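Local coordinates for putative pectin lyase (Geobacillus virus E2, PDB 7CHU) that serves as a tailspike of a deep-sea thermophilic bacteriophage and probably recognises or processes polysaccharide on the host cell surface, at the interface of chains A and B. Numbering follows the deposited sequence. Chains: chain A/B, Putative pectin lyase.

Contacts 1 and 2 join the same two chains of a trimeric assembly at places about 44 Å apart, between the centres of their C-alpha atoms, and share no residues. Contact 2 lies midway along the spike, where turns and short strands of the parallel beta-helix of each chain face one another. Contact 1 lies towards the C-terminal end, between strand 474-476 of one chain and strand 480-481 and the loop after it in the other. Contact 2 is a directional salt-bridge network, whereas contact 1 sets lysine methylenes against threonines and shares a water among backbone carbonyls and a threonine hydroxyl. Together they fasten the subunits at separate levels.

Contact 1: the interface of chains A and B. Residues chain A 475-477; chain B 481-483, 485.
The aliphatic stems of A:Lys475 and A:Lys477 pack against two threonines of chain B, with A:Pro476 between them. A:Lys475 and B:Thr481 run alongside each other and point the same way; methylene CG of the lysine comes 4.1 Å from CB of the threonine. CD of the A:Pro476 ring lies close against the carbonyl oxygen of B:Thr481. A:Lys477 crosses B:Thr483 obliquely, placing its CD 3.9 Å from the threonine CB and near the hydroxyl OG1. Farther along, methyl CG1 of B:Val485 approaches the carbonyl oxygen of A:Lys477.

The A:Lys477 chain does not reach straight past its partner. Bends at chi2 and chi4 (-71°) fold it back along its own chain, where the ammonium NZ donates to the carbonyl O of A:Lys475 at 3.1 Å. The donor stands above that carbonyl plane, 44° out of it, and the bond probably steadies the methylenes that B:Thr483 touches.

At the polar rim a water joins the two backbones. It lies 3.0 Å from O of A:Pro476 and 2.7 Å from O of B:Thr481, and it also bonds OG1 of B:Thr483. The threonine hydroxyl sits anti to its own carbonyl carbon (chi1 -74°), a rotation that presents it to the water. A weak bond from the amide N of B:Thr483 also reaches O of A:Pro476.

This patch ties neighbouring subunits together near the C-terminal end of the spike, and probably helps to keep the trimer assembled there.

Contact 2: the interface of chains A and B. Residues chain A 342-344, 366-368, 391; chain B 313, 315, 335, 337.
Turns and short strands of the parallel beta-helix, the fold of the pectate lyase-like family, meet here: strand 342-346 of chain A presents A:Asp342 to B:Arg335, which lies in a loop of chain B, and to B:Lys337 on strand 337-339. B:Arg335 grips the carboxylate side-on. Its NH2 donates to OD1 of A:Asp342 at 2.7 Å in a nearly straight bond (171° at H). Its NE donates to OD2 of the same A:Asp342 at 2.9 Å. Both oxygens use their syn lone pairs, and the carboxylate and guanidinium planes are 19° apart, nearly coplanar, as in a bidentate arginine-carboxylate pair.

The ammonium NZ of B:Lys337 comes to OD2 of A:Asp342 from the anti side, at 2.9 Å, so this oxygen accepts from two donors. The same NZ also donates to the backbone O of B:Arg335, 3.0 Å away, which links the two basic residues within chain B. Two cationic groups beside one carboxylate would be expected to favour its charged form.

Bends at chi2 and chi3 (the latter -50°) carry the arginine chain round to bring NE and NH2 to the acid. Methyl CG2 of B:Val313 lies over one guanidinium face and the carbonyl carbon of A:Gly367 over the opposite one, each offset toward the rim. The A:Tyr344 ring, nearly parallel to the guanidinium, lies beside its NH2 end and does not stack on it; CD1 is 3.8 Å from NH2. Methyl CG1 of B:Val313 sits over one face of the carboxylate, 3.5 Å from CG of A:Asp342, and the phenol OH of B:Tyr315 approaches the CB of the acid. On the arginine stem, CD lies 3.6 Å from OG of A:Ser366.

The contact gives the shaft a charged, directional link between neighbouring subunits, which probably helps to hold the beta-helices in register.

Contact 1: the interface of chains A and B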
loop_
_atom_site.group_PDB
_atom_site.type_symbol
_atom_site.label_atom_id
_atom_site.label_comp_id
_atom_site.label_asym_id
_atom_site.label_seq_id
_atom_site.Cartn_x
_atom_site.Cartn_y
_atom_site.Cartn_z
ATOM N N LYS A 475 -37.666 -25.863 24.894
ATOM C CA LYS A 475 -38.696 -25.045 25.544
ATOM C C LYS A 475 -39.522 -24.250 24.545
ATOM O O LYS A 475 -39.250 -23.063 24.302
ATOM C CB LYS A 475 -38.065 -24.112 26.578
ATOM C CG LYS A 475 -37.290 -24.856 27.662
ATOM C CD LYS A 475 -36.680 -23.897 28.701
ATOM C CE LYS A 475 -35.892 -24.678 29.747
ATOM N NZ LYS A 475 -35.332 -23.819 30.861
ATOM N N PRO A 476 -40.568 -24.849 23.970
ATOM C CA PRO A 476 -41.390 -24.123 22.996
ATOM C C PRO A 476 -42.358 -23.177 23.693
ATOM O O PRO A 476 -43.060 -23.563 24.636
ATOM C CB PRO A 476 -42.136 -25.244 22.264
ATOM C CG PRO A 476 -42.283 -26.322 23.294
ATOM C CD PRO A 476 -41.029 -26.243 24.151
ATOM N N LYS A 477 -42.387 -21.930 23.226
ATOM C CA LYS A 477 -43.326 -20.928 23.720
ATOM C C LYS A 477 -44.602 -20.887 22.903
ATOM O O LYS A 477 -45.524 -20.140 23.244
ATOM C CB LYS A 477 -42.681 -19.535 23.716
ATOM C CG LYS A 477 -41.336 -19.466 24.456
ATOM C CD LYS A 477 -41.508 -19.932 25.892
ATOM C CE LYS A 477 -40.238 -19.781 26.745
ATOM N NZ LYS A 477 -39.155 -20.753 26.383
ATOM N N THR B 481 -40.252 -29.040 27.315
ATOM C CA THR B 481 -40.838 -28.307 28.435
ATOM C C THR B 481 -41.730 -27.212 27.875
ATOM O O THR B 481 -41.228 -26.232 27.310
ATOM C CB THR B 481 -39.725 -27.717 29.296
ATOM O OG1 THR B 481 -38.862 -28.771 29.737
ATOM C CG2 THR B 481 -40.286 -26.964 30.488
ATOM N N PHE B 482 -43.042 -27.372 28.041
ATOM C CA PHE B 482 -44.031 -26.475 27.454
ATOM C C PHE B 482 -44.250 -25.243 28.323
ATOM O O PHE B 482 -44.214 -25.317 29.558
ATOM C CB PHE B 482 -45.383 -27.178 27.295
ATOM C CG PHE B 482 -45.363 -28.334 26.358
ATOM C CD1 PHE B 482 -45.005 -29.598 26.803
ATOM C CD2 PHE B 482 -45.735 -28.168 25.044
ATOM C CE1 PHE B 482 -44.998 -30.678 25.923
ATOM C CE2 PHE B 482 -45.719 -29.226 24.166
ATOM C CZ PHE B 482 -45.355 -30.483 24.607
ATOM N N THR B 483 -44.467 -24.123 27.674
ATOM C CA THR B 483 -45.038 -22.951 28.312
ATOM C C THR B 483 -46.537 -22.947 28.050
ATOM O O THR B 483 -46.953 -23.159 26.903
ATOM C CB THR B 483 -44.393 -21.674 27.759
ATOM O OG1 THR B 483 -43.060 -21.550 28.282
ATOM C CG2 THR B 483 -45.214 -20.433 28.146
ATOM N N VAL B 485 -50.136 -22.068 26.924
ATOM C CA VAL B 485 -50.713 -21.095 26.009
ATOM C C VAL B 485 -52.224 -21.317 25.964
ATOM O O VAL B 485 -52.723 -22.368 26.373
ATOM C CB VAL B 485 -50.096 -21.220 24.603
ATOM C CG1 VAL B 485 -48.591 -20.978 24.673
ATOM C CG2 VAL B 485 -50.381 -22.606 24.034
HETATM O O HOH W 1 -41.379 -23.582 27.076
#

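Contact 2: the interface of chains A and B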
loop_
_atom_site.group_PDB
_atom_site.type_symbol
_atom_site.label_atom_id
_atom_site.label_comp_id
_atom_site.label_asym_id
_atom_site.label_seq_id
_atom_site.Cartn_x
_atom_site.Cartn_y
_atom_site.Cartn_z
ATOM N N ASP A 342 -10.337 3.933 8.693
ATOM C CA ASP A 342 -10.787 4.349 10.007
ATOM C C ASP A 342 -11.422 5.724 9.904
ATOM O O ASP A 342 -10.908 6.603 9.204
ATOM C CB ASP A 342 -9.652 4.360 11.013
ATOM C CG ASP A 342 -10.163 4.360 12.447
ATOM O OD1 ASP A 342 -10.321 5.488 12.970
ATOM O OD2 ASP A 342 -10.414 3.253 13.021
ATOM N N PHE A 343 -12.519 5.900 10.637
ATOM C CA PHE A 343 -13.371 7.079 10.584
ATOM C C PHE A 343 -13.537 7.631 11.989
ATOM O O PHE A 343 -13.907 6.887 12.904
ATOM C CB PHE A 343 -14.755 6.730 10.025
ATOM C CG PHE A 343 -14.730 6.035 8.700
ATOM C CD1 PHE A 343 -14.765 6.787 7.514
ATOM C CD2 PHE A 343 -14.730 4.645 8.625
ATOM C CE1 PHE A 343 -14.778 6.160 6.263
ATOM C CE2 PHE A 343 -14.729 3.988 7.393
ATOM C CZ PHE A 343 -14.753 4.749 6.192
ATOM N N TYR A 344 -13.278 8.920 12.171
ATOM C CA TYR A 344 -13.412 9.519 13.496
ATOM C C TYR A 344 -14.104 10.876 13.399
ATOM O O TYR A 344 -13.496 11.858 12.965
ATOM C CB TYR A 344 -12.051 9.652 14.181
ATOM C CG TYR A 344 -12.162 9.990 15.644
ATOM C CD1 TYR A 344 -12.362 8.990 16.598
ATOM C CD2 TYR A 344 -12.074 11.305 16.074
ATOM C CE1 TYR A 344 -12.461 9.306 17.949
ATOM C CE2 TYR A 344 -12.174 11.626 17.415
ATOM C CZ TYR A 344 -12.363 10.620 18.347
ATOM O OH TYR A 344 -12.483 10.931 19.680
ATOM N N SER A 366 -13.104 0.400 10.927
ATOM C CA SER A 366 -13.578 0.692 12.274
ATOM C C SER A 366 -13.668 2.205 12.409
ATOM O O SER A 366 -13.468 2.945 11.436
ATOM C CB SER A 366 -12.682 0.049 13.343
ATOM O OG SER A 366 -13.404 -0.057 14.565
ATOM N N GLY A 367 -14.026 2.667 13.603
ATOM C CA GLY A 367 -14.160 4.089 13.820
ATOM C C GLY A 367 -15.116 4.406 14.946
ATOM O O GLY A 367 -15.691 3.521 15.565
ATOM N N GLN A 368 -15.285 5.704 15.185
ATOM C CA GLN A 368 -16.090 6.142 16.307
ATOM C C GLN A 368 -16.699 7.498 15.997
ATOM O O GLN A 368 -16.093 8.320 15.303
ATOM C CB GLN A 368 -15.245 6.209 17.596
ATOM C CG GLN A 368 -16.110 6.242 18.868
ATOM C CD GLN A 368 -15.269 6.279 20.130
ATOM O OE1 GLN A 368 -14.037 6.364 20.072
ATOM N NE2 GLN A 368 -15.931 6.229 21.281
ATOM N N ILE A 391 -17.295 0.914 16.646
ATOM C CA ILE A 391 -17.799 1.258 17.970
ATOM C C ILE A 391 -19.239 1.741 17.837
ATOM O O ILE A 391 -19.546 2.611 17.011
ATOM C CB ILE A 391 -16.902 2.323 18.613
ATOM C CG1 ILE A 391 -15.519 1.727 18.934
ATOM C CG2 ILE A 391 -17.565 2.905 19.870
ATOM C CD1 ILE A 391 -14.492 2.785 19.372
ATOM N N VAL B 313 -4.909 2.930 16.036
ATOM C CA VAL B 313 -5.226 3.113 14.614
ATOM C C VAL B 313 -3.983 2.943 13.739
ATOM O O VAL B 313 -3.730 3.755 12.840
ATOM C CB VAL B 313 -5.878 4.487 14.363
ATOM C CG1 VAL B 313 -6.674 4.483 13.045
ATOM C CG2 VAL B 313 -6.782 4.889 15.532
ATOM N N TYR B 315 -2.162 0.748 10.855
ATOM C CA TYR B 315 -2.594 -0.078 9.735
ATOM C C TYR B 315 -1.423 -0.965 9.342
ATOM O O TYR B 315 -0.372 -0.461 8.943
ATOM C CB TYR B 315 -3.036 0.777 8.556
ATOM C CG TYR B 315 -4.037 1.885 8.839
ATOM C CD1 TYR B 315 -3.682 2.990 9.597
ATOM C CD2 TYR B 315 -5.307 1.862 8.263
ATOM C CE1 TYR B 315 -4.570 4.031 9.803
ATOM C CE2 TYR B 315 -6.218 2.906 8.464
ATOM C CZ TYR B 315 -5.839 3.980 9.233
ATOM O OH TYR B 315 -6.735 4.990 9.437
ATOM N N ARG B 335 -8.032 -0.160 17.893
ATOM C CA ARG B 335 -8.436 0.050 16.495
ATOM C C ARG B 335 -7.267 -0.104 15.524
ATOM O O ARG B 335 -7.276 0.475 14.451
ATOM C CB ARG B 335 -9.122 1.411 16.290
ATOM C CG ARG B 335 -10.337 1.622 17.196
ATOM C CD ARG B 335 -11.527 2.297 16.530
ATOM N NE ARG B 335 -11.195 3.525 15.807
ATOM C CZ ARG B 335 -10.974 4.718 16.364
ATOM N NH1 ARG B 335 -11.023 4.868 17.676
ATOM N NH2 ARG B 335 -10.694 5.774 15.598
ATOM N N LYS B 337 -5.248 -2.239 12.732
ATOM C CA LYS B 337 -5.757 -3.075 11.646
ATOM C C LYS B 337 -4.633 -3.960 11.120
ATOM O O LYS B 337 -3.577 -3.459 10.713
ATOM C CB LYS B 337 -6.347 -2.206 10.533
ATOM C CG LYS B 337 -7.625 -1.500 10.938
ATOM C CD LYS B 337 -7.836 -0.215 10.145
ATOM C CE LYS B 337 -9.097 0.514 10.610
ATOM N NZ LYS B 337 -9.072 0.819 12.074
#